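Local coordinates for putative hemin transport system, substrate-binding protein (Burkholderia cenocepacia J2315, PDB 5GIZ) that binds heme in the bacterial periplasm and probably delivers it to an ABC-type importer of the inner membrane for uptake, at residues A[18-23]-A[40-45]; A[106-111]-A[122-127]; A[152-157]-A[164-169]; A[245-250]-A[256-261]; A[49-54]-A[60-65]. All coordinates share one frame; numbering follows the deposited sequence.

Contact 1: residues A[18-23]-A[40-45]; sequences TAFALG and TYPDAA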
# COMPACT_ATOMS: atom_id res chain seq x y z
N THR A 18 -4.15 -7.82 7.03
CA THR A 18 -5.37 -8.60 6.92
C THR A 18 -5.38 -9.74 7.92
O THR A 18 -6.34 -9.92 8.67
CB THR A 18 -5.48 -9.11 5.49
OG1 THR A 18 -5.53 -8.02 4.54
CG2 THR A 18 -6.73 -9.98 5.28
N ALA A 19 -4.28 -10.47 7.97
CA ALA A 19 -4.20 -11.55 8.94
C ALA A 19 -4.41 -11.09 10.35
O ALA A 19 -5.19 -11.66 11.12
CB ALA A 19 -2.90 -12.29 8.81
N PHE A 20 -3.71 -10.03 10.75
CA PHE A 20 -3.86 -9.58 12.12
C PHE A 20 -5.26 -9.08 12.37
O PHE A 20 -5.74 -9.26 13.47
CB PHE A 20 -2.76 -8.57 12.53
CG PHE A 20 -1.43 -9.21 12.83
CD1 PHE A 20 -1.25 -10.03 13.90
CD2 PHE A 20 -0.39 -9.05 11.97
CE1 PHE A 20 -0.03 -10.66 14.14
CE2 PHE A 20 0.85 -9.60 12.23
CZ PHE A 20 1.01 -10.46 13.26
N ALA A 21 -5.92 -8.48 11.36
CA ALA A 21 -7.26 -7.89 11.52
C ALA A 21 -8.35 -8.96 11.75
O ALA A 21 -9.42 -8.65 12.24
CB ALA A 21 -7.60 -7.05 10.30
N LEU A 22 -8.07 -10.19 11.37
CA LEU A 22 -9.00 -11.30 11.58
C LEU A 22 -9.04 -11.79 13.02
O LEU A 22 -10.07 -12.34 13.42
CB LEU A 22 -8.68 -12.48 10.64
CG LEU A 22 -8.88 -12.18 9.15
CD1 LEU A 22 -8.12 -13.18 8.29
CD2 LEU A 22 -10.36 -12.20 8.82
N GLY A 23 -7.97 -11.63 13.78
CA GLY A 23 -8.01 -11.94 15.22
C GLY A 23 -6.67 -12.17 15.89
O GLY A 23 -6.46 -13.20 16.52
N THR A 40 4.97 -3.82 8.71
CA THR A 40 5.26 -2.96 9.84
C THR A 40 4.05 -2.55 10.64
O THR A 40 4.19 -1.83 11.59
CB THR A 40 5.96 -1.71 9.40
OG1 THR A 40 5.07 -1.00 8.54
CG2 THR A 40 7.22 -2.04 8.65
N TYR A 41 2.85 -2.98 10.25
CA TYR A 41 1.60 -2.62 10.90
C TYR A 41 0.72 -3.85 11.08
O TYR A 41 0.58 -4.64 10.18
CB TYR A 41 0.83 -1.57 10.05
CG TYR A 41 -0.24 -0.92 10.86
CD1 TYR A 41 -1.52 -1.45 10.91
CD2 TYR A 41 0.02 0.19 11.62
CE1 TYR A 41 -2.52 -0.90 11.69
CE2 TYR A 41 -0.96 0.74 12.43
CZ TYR A 41 -2.21 0.16 12.48
OH TYR A 41 -3.22 0.70 13.25
N PRO A 42 0.03 -4.01 12.22
CA PRO A 42 0.11 -3.22 13.44
C PRO A 42 1.37 -3.58 14.24
O PRO A 42 2.33 -4.14 13.69
CB PRO A 42 -1.16 -3.62 14.16
CG PRO A 42 -1.38 -5.07 13.76
CD PRO A 42 -0.82 -5.22 12.38
N ASP A 43 1.42 -3.24 15.52
CA ASP A 43 2.66 -3.53 16.31
C ASP A 43 3.04 -5.01 16.32
O ASP A 43 4.20 -5.36 16.26
CB ASP A 43 2.50 -3.09 17.76
CG ASP A 43 2.53 -1.59 17.93
OD1 ASP A 43 2.98 -0.86 17.01
OD2 ASP A 43 2.09 -1.11 19.02
N ALA A 44 2.04 -5.90 16.26
CA ALA A 44 2.30 -7.33 16.19
C ALA A 44 3.06 -7.75 14.93
O ALA A 44 3.79 -8.75 14.94
CB ALA A 44 0.98 -8.11 16.26
N ALA A 45 2.86 -7.02 13.83
CA ALA A 45 3.56 -7.32 12.59
C ALA A 45 5.00 -6.88 12.67
O ALA A 45 5.94 -7.57 12.22
CB ALA A 45 2.86 -6.62 11.39
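Phe20 reaches from helix 13-23 onto the start of the short helix 43-46, where its ring and CB meet Ala44, Pro42 and Ala45. Both pieces belong to the lobe built on the parallel sheet 30-35, 6-11, 69-72, 91-94 of this periplasmic binding protein: helix 13-23 follows the strand 6-11, and residues 40-45 lie on the connection that leaves strand 30-35. The phenylalanine points toward the other segment, and with CG anti to its own carbonyl carbon (chi1 -77°) the ring lies along the first turn of helix 43-46. Ala44 CB sits over one face of that ring in a CH-pi contact, 3.8 Å from the centroid of Phe20 and 26° off the normal, displaced toward the CE1 side. Pro42 meets the base of the side chain instead: its CD is 3.9 Å from Phe20 CB and approaches the ring obliquely. The peptide bond before Pro42 is cis, and Pro42 stands at the N-cap position, its carbonyl O accepting from Ala45 N at 2.9 Å to open the helix. Ala45 supplies the far margin of the patch, where Phe20 CE2 comes within 3.6 Å of its CA. The side chains meet by apolar packing, and Leu32 of strand 30-35 and Leu48 pack on the same phenylalanine. Gly13, which binds heme in another structure of this protein, is about 7 Å from the side chain of Ala45. Beyond CE2, the ring ends with CZ resting 3.7 Å from the carbonyl O of Ala44.

Contact 2: residues A[106-111]-A[122-127]; sequences AKITGV and AALLQR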
# COMPACT_ATOMS: atom_id res chain seq x y z
N ALA A 106 -10.99 -9.35 -1.74
CA ALA A 106 -10.49 -10.69 -2.05
C ALA A 106 -9.34 -11.10 -1.13
O ALA A 106 -9.20 -12.26 -0.81
CB ALA A 106 -10.06 -10.77 -3.52
N LYS A 107 -8.54 -10.16 -0.68
CA LYS A 107 -7.51 -10.45 0.30
C LYS A 107 -8.19 -10.86 1.63
O LYS A 107 -7.79 -11.78 2.30
CB LYS A 107 -6.59 -9.24 0.54
CG LYS A 107 -5.68 -8.88 -0.62
CD LYS A 107 -4.83 -7.64 -0.36
CE LYS A 107 -4.30 -6.99 -1.64
NZ LYS A 107 -3.37 -5.85 -1.34
N ILE A 108 -9.24 -10.13 2.01
CA ILE A 108 -9.93 -10.47 3.26
C ILE A 108 -10.48 -11.90 3.21
O ILE A 108 -10.21 -12.71 4.08
CB ILE A 108 -11.05 -9.46 3.59
CG1 ILE A 108 -10.41 -8.09 3.91
CG2 ILE A 108 -11.92 -9.90 4.77
CD1 ILE A 108 -11.39 -6.93 3.97
N THR A 109 -11.24 -12.21 2.17
CA THR A 109 -11.88 -13.50 2.11
C THR A 109 -10.85 -14.60 1.83
O THR A 109 -10.98 -15.72 2.36
CB THR A 109 -13.01 -13.53 1.02
OG1 THR A 109 -12.51 -13.25 -0.29
CG2 THR A 109 -14.06 -12.52 1.41
N GLY A 110 -9.86 -14.31 0.99
CA GLY A 110 -8.80 -15.25 0.64
C GLY A 110 -7.89 -15.63 1.81
O GLY A 110 -7.55 -16.79 2.04
N VAL A 111 -7.45 -14.62 2.56
CA VAL A 111 -6.61 -14.89 3.70
C VAL A 111 -7.48 -15.65 4.74
O VAL A 111 -7.04 -16.63 5.30
CB VAL A 111 -6.03 -13.57 4.29
CG1 VAL A 111 -5.44 -13.82 5.68
CG2 VAL A 111 -5.00 -13.00 3.32
N ALA A 122 -15.86 -13.21 7.29
CA ALA A 122 -17.10 -12.59 7.00
C ALA A 122 -17.37 -11.35 7.89
O ALA A 122 -17.92 -10.36 7.44
CB ALA A 122 -18.20 -13.61 7.16
N ALA A 123 -16.95 -11.42 9.16
CA ALA A 123 -17.16 -10.27 10.07
C ALA A 123 -16.30 -9.08 9.65
O ALA A 123 -16.75 -7.95 9.64
CB ALA A 123 -16.85 -10.68 11.49
N LEU A 124 -15.06 -9.38 9.34
CA LEU A 124 -14.13 -8.32 8.88
C LEU A 124 -14.65 -7.70 7.58
O LEU A 124 -14.62 -6.48 7.41
CB LEU A 124 -12.74 -8.86 8.67
CG LEU A 124 -11.67 -7.89 8.15
CD1 LEU A 124 -11.59 -6.61 9.01
CD2 LEU A 124 -10.31 -8.55 8.02
N LEU A 125 -15.16 -8.52 6.66
CA LEU A 125 -15.66 -7.99 5.39
C LEU A 125 -16.86 -7.06 5.61
O LEU A 125 -17.00 -6.04 4.98
CB LEU A 125 -15.99 -9.16 4.42
CG LEU A 125 -16.38 -8.71 3.02
CD1 LEU A 125 -15.19 -8.07 2.33
CD2 LEU A 125 -16.92 -9.85 2.19
N GLN A 126 -17.74 -7.44 6.51
CA GLN A 126 -18.90 -6.64 6.79
C GLN A 126 -18.49 -5.27 7.37
O GLN A 126 -19.01 -4.26 6.97
CB GLN A 126 -19.79 -7.42 7.71
CG GLN A 126 -21.02 -6.72 8.17
CD GLN A 126 -21.74 -7.55 9.23
OE1 GLN A 126 -21.26 -7.70 10.35
NE2 GLN A 126 -22.81 -8.15 8.87
N ARG A 127 -17.50 -5.26 8.27
CA ARG A 127 -16.99 -3.98 8.85
C ARG A 127 -16.34 -3.12 7.78
O ARG A 127 -16.59 -1.93 7.64
CB ARG A 127 -15.92 -4.24 9.94
CG ARG A 127 -16.41 -5.04 11.14
CD ARG A 127 -15.58 -4.85 12.41
NE ARG A 127 -14.16 -5.20 12.32
CZ ARG A 127 -13.65 -6.44 12.38
NH1 ARG A 127 -14.43 -7.52 12.51
NH2 ARG A 127 -12.33 -6.58 12.30
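Ile108 CG2 is the methyl that enters the groove between Leu124 and Leu125. It lies 3.9 Å from Leu124 CD2 and 4.0 Å from the backbone N of Leu125, so it touches both a branch tip and the helix backbone itself. The isoleucine presents this methyl because CG2 is anti to its backbone N, while CG1, beside that N, grazes the same Leu124 CD2 at 4.1 Å. One residue on, Thr109 adds an outer contact: its CG2 meets Leu125 CD2 at 4.0 Å, methyl against methyl, at the solvent-facing margin. The segments belong to helices 101-114 and 118-141, consecutive in the chain and packed as an antiparallel helical hairpin, their local axes 9.3 Å apart at an angle of 168°. The pairing is entirely aliphatic, with Ile108 and Leu124 buried and Thr109 exposed. Leu125 extends its CG anti to the backbone N (chi1 -174°), which carries CD2 across to the threonine. Behind the first shell, helix 13-23 covers the inner side of the pair: its Leu22 touches both Leu124 and Val111, and Thr18 and Leu15 also pack on Val111. Lys107, on the same helix as Ile108, turns to other partners, with NZ in a salt bridge to Glu97 and hydrogen-bonded to the carbonyl O of Phe251.

Contact 3: residues A[152-157]-A[164-169]; sequences VLFVLN and LVAGQR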
# COMPACT_ATOMS: atom_id res chain seq x y z
N VAL A 152 -3.07 15.77 -8.87
CA VAL A 152 -2.14 15.38 -7.84
C VAL A 152 -1.01 14.57 -8.46
O VAL A 152 -1.28 13.60 -9.15
CB VAL A 152 -2.83 14.52 -6.76
CG1 VAL A 152 -1.83 14.07 -5.71
CG2 VAL A 152 -3.99 15.30 -6.14
N LEU A 153 0.24 14.96 -8.17
CA LEU A 153 1.45 14.24 -8.58
C LEU A 153 1.89 13.42 -7.39
O LEU A 153 2.10 14.01 -6.33
CB LEU A 153 2.52 15.27 -8.85
CG LEU A 153 3.90 14.69 -9.18
CD1 LEU A 153 3.87 13.98 -10.50
CD2 LEU A 153 4.96 15.80 -9.13
N PHE A 154 2.06 12.12 -7.59
CA PHE A 154 2.66 11.24 -6.60
C PHE A 154 4.11 10.93 -6.90
O PHE A 154 4.41 10.36 -7.92
CB PHE A 154 1.89 9.90 -6.41
CG PHE A 154 2.51 9.04 -5.34
CD1 PHE A 154 2.39 9.38 -4.04
CD2 PHE A 154 3.33 7.97 -5.66
CE1 PHE A 154 3.00 8.67 -3.02
CE2 PHE A 154 3.94 7.26 -4.63
CZ PHE A 154 3.79 7.62 -3.34
N VAL A 155 4.96 11.35 -5.99
CA VAL A 155 6.37 11.04 -6.00
C VAL A 155 6.63 9.85 -5.09
O VAL A 155 6.42 9.93 -3.88
CB VAL A 155 7.17 12.23 -5.44
CG1 VAL A 155 8.66 11.86 -5.31
CG2 VAL A 155 6.96 13.45 -6.35
N LEU A 156 7.21 8.80 -5.68
CA LEU A 156 7.66 7.65 -4.89
C LEU A 156 9.00 7.94 -4.23
O LEU A 156 9.18 7.73 -3.05
CB LEU A 156 7.78 6.42 -5.79
CG LEU A 156 8.19 5.12 -5.06
CD1 LEU A 156 7.21 4.79 -3.94
CD2 LEU A 156 8.31 3.98 -6.05
N ASN A 157 9.94 8.40 -5.04
CA ASN A 157 11.29 8.64 -4.60
C ASN A 157 12.03 9.53 -5.60
O ASN A 157 11.45 9.97 -6.62
CB ASN A 157 12.03 7.30 -4.37
CG ASN A 157 12.24 6.52 -5.64
OD1 ASN A 157 12.69 7.05 -6.65
ND2 ASN A 157 11.94 5.22 -5.59
N LEU A 164 10.86 10.06 -9.24
CA LEU A 164 10.18 8.91 -9.86
C LEU A 164 8.69 9.03 -9.50
O LEU A 164 8.36 9.10 -8.31
CB LEU A 164 10.78 7.62 -9.31
CG LEU A 164 10.29 6.33 -9.96
CD1 LEU A 164 10.95 6.17 -11.32
CD2 LEU A 164 10.58 5.12 -9.09
N VAL A 165 7.82 9.04 -10.52
CA VAL A 165 6.41 9.39 -10.32
C VAL A 165 5.47 8.31 -10.86
O VAL A 165 5.84 7.56 -11.74
CB VAL A 165 6.08 10.76 -10.95
CG1 VAL A 165 6.94 11.83 -10.31
CG2 VAL A 165 6.28 10.72 -12.48
N ALA A 166 4.27 8.24 -10.28
CA ALA A 166 3.29 7.22 -10.60
C ALA A 166 2.37 7.63 -11.75
O ALA A 166 1.76 8.69 -11.75
CB ALA A 166 2.46 6.91 -9.38
N GLY A 167 2.32 6.75 -12.75
CA GLY A 167 1.34 6.84 -13.81
C GLY A 167 0.15 5.95 -13.49
O GLY A 167 -0.24 5.80 -12.34
N GLN A 168 -0.47 5.40 -14.54
CA GLN A 168 -1.60 4.54 -14.34
C GLN A 168 -1.17 3.12 -13.90
O GLN A 168 0.03 2.79 -13.91
CB GLN A 168 -2.46 4.53 -15.60
CG GLN A 168 -3.31 5.81 -15.75
CD GLN A 168 -2.51 7.08 -15.96
OE1 GLN A 168 -1.90 7.31 -17.02
NE2 GLN A 168 -2.52 7.95 -14.94
N ARG A 169 -2.16 2.32 -13.51
CA ARG A 169 -1.93 0.93 -13.05
C ARG A 169 -1.05 0.92 -11.83
O ARG A 169 -0.32 -0.05 -11.57
CB ARG A 169 -1.32 0.04 -14.12
CG ARG A 169 -2.19 -0.16 -15.34
CD ARG A 169 -1.48 -1.22 -16.15
NE ARG A 169 -2.10 -1.55 -17.43
CZ ARG A 169 -2.56 -2.75 -17.76
NH1 ARG A 169 -2.49 -3.78 -16.91
NH2 ARG A 169 -3.09 -2.92 -18.96
O HOH W 1 1.43 10.99 -10.08
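Leu164 lies on the returning strand of a beta hairpin, 151-159 with 162-166, that forms part of the mixed sheet in the second lobe of the binding protein. Its N gives a nearly linear bond of 2.7 Å to Asn157 O (N-H...O 178°). Its own carbonyl O accepts from Leu156 N at 2.9 Å. The leucine side chain lies alongside that of Asn157, pointing the same way, and its CB is 3.3 Å from Asn157 OD1; Leu156 CD2 flanks its CD2 at 4.0 Å. Val165 follows, facing Val155 in an antiparallel non-hydrogen-bonded pair. CG1 of Val165, anti to the carbonyl carbon, leans onto Leu153 CD1 at 3.8 Å, while its CA makes a CA-H...O contact with Phe154 O. Ala166 N donates a hydrogen bond of 3.2 Å to that same Phe154 O, and Ala166 CB touches the edge of the Phe154 ring near its plane. Ala172 and Tyr191, both seen to bind heme in another structure of this protein, also pack against Phe154, so the Phe154 side of the hairpin adjoins residues of the heme site. Where the strands begin to part, a water continues the pairing: it accepts from Phe154 N at 2.8 Å and donates to Ala166 O at 2.9 Å.

Contact 4: residues A[245-250]-A[256-261]; sequences ALFLLG and PLAVTT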
# COMPACT_ATOMS: atom_id res chain seq x y z
N ALA A 245 3.85 5.36 3.76
CA ALA A 245 3.73 4.62 2.52
C ALA A 245 2.81 3.39 2.66
O ALA A 245 1.99 3.15 1.76
CB ALA A 245 5.09 4.12 2.07
N LEU A 246 2.98 2.58 3.69
CA LEU A 246 2.16 1.39 3.81
C LEU A 246 0.67 1.72 3.95
O LEU A 246 -0.18 1.14 3.30
CB LEU A 246 2.61 0.50 4.95
CG LEU A 246 1.72 -0.72 5.26
CD1 LEU A 246 1.70 -1.67 4.09
CD2 LEU A 246 2.27 -1.39 6.50
N PHE A 247 0.38 2.72 4.75
CA PHE A 247 -0.98 3.16 4.98
C PHE A 247 -1.56 3.70 3.68
O PHE A 247 -2.67 3.36 3.30
CB PHE A 247 -0.94 4.25 6.07
CG PHE A 247 -2.27 4.86 6.45
CD1 PHE A 247 -3.43 4.14 6.51
CD2 PHE A 247 -2.29 6.13 6.90
CE1 PHE A 247 -4.60 4.69 6.95
CE2 PHE A 247 -3.48 6.70 7.32
CZ PHE A 247 -4.65 5.97 7.26
N LEU A 248 -0.82 4.56 3.00
CA LEU A 248 -1.33 5.18 1.76
C LEU A 248 -1.53 4.14 0.66
O LEU A 248 -2.58 4.13 -0.03
CB LEU A 248 -0.34 6.26 1.30
CG LEU A 248 -0.64 6.95 -0.02
CD1 LEU A 248 -1.97 7.67 -0.04
CD2 LEU A 248 0.51 7.90 -0.37
N LEU A 249 -0.53 3.29 0.42
CA LEU A 249 -0.42 2.52 -0.83
C LEU A 249 -0.73 1.04 -0.68
O LEU A 249 -0.77 0.34 -1.70
CB LEU A 249 0.98 2.66 -1.41
CG LEU A 249 1.46 4.07 -1.75
CD1 LEU A 249 2.96 4.06 -2.04
CD2 LEU A 249 0.64 4.67 -2.88
N GLY A 250 -0.90 0.56 0.55
CA GLY A 250 -0.92 -0.88 0.79
C GLY A 250 -2.10 -1.65 0.25
O GLY A 250 -1.96 -2.87 0.00
N PRO A 256 -10.50 2.13 3.70
CA PRO A 256 -11.49 3.19 3.91
C PRO A 256 -10.92 4.37 4.69
O PRO A 256 -11.13 5.52 4.28
CB PRO A 256 -12.60 2.48 4.65
CG PRO A 256 -12.47 1.04 4.22
CD PRO A 256 -10.97 0.83 4.22
N LEU A 257 -10.14 4.09 5.71
CA LEU A 257 -9.49 5.17 6.48
C LEU A 257 -8.42 5.85 5.70
O LEU A 257 -8.28 7.07 5.77
CB LEU A 257 -8.91 4.60 7.77
CG LEU A 257 -8.27 5.61 8.73
CD1 LEU A 257 -9.26 6.63 9.23
CD2 LEU A 257 -7.60 4.82 9.83
N ALA A 258 -7.65 5.09 4.93
CA ALA A 258 -6.63 5.69 4.08
C ALA A 258 -7.21 6.66 3.04
O ALA A 258 -6.68 7.74 2.83
CB ALA A 258 -5.84 4.61 3.38
N VAL A 259 -8.29 6.24 2.37
CA VAL A 259 -8.96 7.11 1.42
C VAL A 259 -9.58 8.35 2.16
O VAL A 259 -9.40 9.45 1.69
CB VAL A 259 -10.01 6.33 0.65
CG1 VAL A 259 -10.92 7.25 -0.16
CG2 VAL A 259 -9.36 5.34 -0.30
N THR A 260 -10.21 8.17 3.31
CA THR A 260 -10.75 9.29 4.05
C THR A 260 -9.62 10.25 4.42
O THR A 260 -9.78 11.48 4.35
CB THR A 260 -11.46 8.78 5.30
OG1 THR A 260 -12.50 7.90 4.89
CG2 THR A 260 -12.07 9.90 6.09
N THR A 261 -8.47 9.72 4.82
CA THR A 261 -7.37 10.52 5.26
C THR A 261 -6.72 11.27 4.14
O THR A 261 -6.45 12.49 4.25
CB THR A 261 -6.31 9.65 5.95
OG1 THR A 261 -6.92 8.98 7.09
CG2 THR A 261 -5.11 10.45 6.48
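Phe247 projects from helix 245-249 onto helix 255-269, and its ring carries nearly the whole contact. CB leaves the first helix with CG anti to the backbone N (chi1 179°), which swings the ring out toward the second. Along one side, CD1 lies 4.0 Å from Ala258 CB, and CE1 goes deeper, to 3.7 Å from Ala258 CA, so that it rests on the helix backbone at an alanine. At the tip, CZ is held among three residues. Leu257 CG approaches it at the ring edge, near the ring plane, at 3.9 Å. Thr261 OG1 comes to within 3.8 Å of CZ, and Ala258 CA is equally near, both obliquely. On the other side of the ring, CE2 meets Thr261 again, through OG1 and the CG2 methyl. The backbone joins in, with Phe247 O lying 3.4 Å from Ala258 CB. The local helix axes cross almost perpendicularly, at -94° with a closest approach of 9.1 Å; helix 245-249 and the short loop after it connect strand 240-243 of the second lobe to the C-terminal helix 255-269. Met175 of helix 171-178 packs on Ala258, and Arg254 touches Phe247. Thr261 OG1 is already committed as donor to Leu257 O at 2.7 Å, reaching it from above the carbonyl plane, on the face opposite to Thr261 N. With its proton turned back into its own helix, the hydroxyl meets the phenylalanine by van der Waals packing, and the contact rests on apolar fit.

Contact 5: residues A[49-54]-A[60-65]; sequences PKVGYQ and EGLLSL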
# COMPACT_ATOMS: atom_id res chain seq x y z
N PRO A 49 9.92 -11.67 13.26
CA PRO A 49 11.20 -11.76 12.56
C PRO A 49 10.99 -11.61 11.04
O PRO A 49 9.99 -12.12 10.49
CB PRO A 49 11.72 -13.14 12.92
CG PRO A 49 11.04 -13.47 14.21
CD PRO A 49 9.70 -12.81 14.17
N LYS A 50 11.92 -10.95 10.36
CA LYS A 50 11.76 -10.66 8.95
C LYS A 50 12.75 -11.46 8.16
O LYS A 50 13.91 -11.67 8.61
CB LYS A 50 11.91 -9.15 8.65
CG LYS A 50 11.00 -8.26 9.49
CD LYS A 50 9.57 -8.67 9.31
CE LYS A 50 8.57 -7.60 9.71
NZ LYS A 50 8.49 -7.25 11.12
N VAL A 51 12.32 -11.87 6.97
CA VAL A 51 13.10 -12.73 6.09
C VAL A 51 13.39 -12.12 4.73
O VAL A 51 13.44 -12.81 3.71
CB VAL A 51 12.50 -14.14 6.01
CG1 VAL A 51 12.66 -14.82 7.37
CG2 VAL A 51 11.08 -14.08 5.48
N GLY A 52 13.65 -10.84 4.73
CA GLY A 52 14.07 -10.12 3.56
C GLY A 52 13.04 -9.13 3.11
O GLY A 52 11.89 -9.12 3.62
N TYR A 53 13.47 -8.25 2.22
CA TYR A 53 12.50 -7.39 1.54
C TYR A 53 11.63 -8.28 0.64
O TYR A 53 12.06 -9.32 0.18
CB TYR A 53 13.16 -6.25 0.72
CG TYR A 53 12.19 -5.45 -0.15
CD1 TYR A 53 11.19 -4.65 0.42
CD2 TYR A 53 12.28 -5.48 -1.56
CE1 TYR A 53 10.32 -3.93 -0.37
CE2 TYR A 53 11.40 -4.76 -2.35
CZ TYR A 53 10.42 -3.98 -1.75
OH TYR A 53 9.54 -3.24 -2.52
N GLN A 54 10.38 -7.86 0.43
CA GLN A 54 9.39 -8.71 -0.26
C GLN A 54 9.82 -9.19 -1.64
O GLN A 54 9.49 -10.32 -1.96
CB GLN A 54 7.97 -8.11 -0.26
CG GLN A 54 7.51 -7.42 -1.49
CD GLN A 54 6.21 -6.65 -1.29
OE1 GLN A 54 6.20 -5.45 -1.42
NE2 GLN A 54 5.13 -7.34 -1.02
N GLU A 60 16.16 -19.52 2.64
CA GLU A 60 16.72 -20.21 3.77
C GLU A 60 16.27 -19.62 5.09
O GLU A 60 15.94 -20.35 6.01
CB GLU A 60 18.26 -20.14 3.75
CG GLU A 60 18.87 -20.61 2.47
CD GLU A 60 19.31 -19.45 1.60
OE1 GLU A 60 20.55 -19.22 1.55
OE2 GLU A 60 18.46 -18.75 0.98
N GLY A 61 16.27 -18.30 5.16
CA GLY A 61 15.79 -17.62 6.37
C GLY A 61 14.34 -17.90 6.64
O GLY A 61 13.93 -18.20 7.78
N LEU A 62 13.56 -17.79 5.60
CA LEU A 62 12.14 -18.10 5.67
C LEU A 62 11.91 -19.53 6.14
O LEU A 62 11.16 -19.80 7.09
CB LEU A 62 11.53 -17.77 4.30
CG LEU A 62 10.01 -17.82 4.21
CD1 LEU A 62 9.52 -17.07 2.97
CD2 LEU A 62 9.47 -19.26 4.16
N LEU A 63 12.59 -20.49 5.51
CA LEU A 63 12.42 -21.89 5.91
C LEU A 63 12.90 -22.17 7.29
O LEU A 63 12.41 -23.09 7.95
CB LEU A 63 13.09 -22.86 4.91
CG LEU A 63 12.38 -22.88 3.55
CD1 LEU A 63 13.25 -23.54 2.50
CD2 LEU A 63 11.02 -23.52 3.64
N SER A 64 13.89 -21.42 7.77
CA SER A 64 14.38 -21.64 9.13
C SER A 64 13.33 -21.35 10.20
O SER A 64 13.46 -21.80 11.35
CB SER A 64 15.64 -20.80 9.40
OG SER A 64 15.36 -19.46 9.71
N LEU A 65 12.27 -20.62 9.82
CA LEU A 65 11.20 -20.37 10.71
C LEU A 65 10.13 -21.47 10.70
O LEU A 65 9.07 -21.34 11.34
CB LEU A 65 10.58 -18.99 10.44
CG LEU A 65 11.52 -17.82 10.57
CD1 LEU A 65 10.79 -16.54 10.19
CD2 LEU A 65 12.08 -17.75 11.99
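The irregular chain 49-54 runs past the short helix 59-64 and comes nearest where Val51 CA is 5.5 Å from Leu62 CA. Val51 points into the helix and spreads its methyls over it. CG1, anti to the carbonyl carbon (chi1 -68°), lies against the peptide between Gly61 and Leu62, 3.6 Å from Gly61 C. CG2 turns to the side of Leu62 and meets its CB at 3.9 Å. From just beyond the helix, Leu65 CD1 reaches Val51 CG1 at 3.8 Å, and Pro49 CB touches the same CD1 more loosely at 4.5 Å. Ser64 OG donates to Gly61 O at 2.7 Å, closing the last turn. Ile9 of strand 6-11 packs on Leu62 and Leu65, so the helix lies on the parallel sheet. Past Gly52 the chain carries Tyr53, which supplies the axial ligand to heme iron in another structure of this protein, and Gln54, which also binds heme: the packing of Val51 lies at the base of the segment that carries the heme ligand, consistent with a class III periplasmic binding protein.

How the contacts relate
Contact 3 is the most buried and the one built on backbone hydrogen bonds; the other four join their segments by apolar packing. Contacts 1 and 5 lie in the first lobe; contact 2 packs a helix of that lobe on the long helix 118-141 that joins the lobes. Contact 1 touches contact 2 where Thr18 CG2 packs on Lys107 O, and contact 5 through the probable hydrogen bond from Lys50 NZ to Ala45 O. Contact 2 has Thr109 at an exposed margin, away from the heme sites, whereas contact 5, farthest from the chain's centre, carries heme-binding residues. Contact 4, nearest the centre, lies between the lobes: Leu246 packs on Thr40 and Tyr41, Leu248 and Leu249 on Phe154.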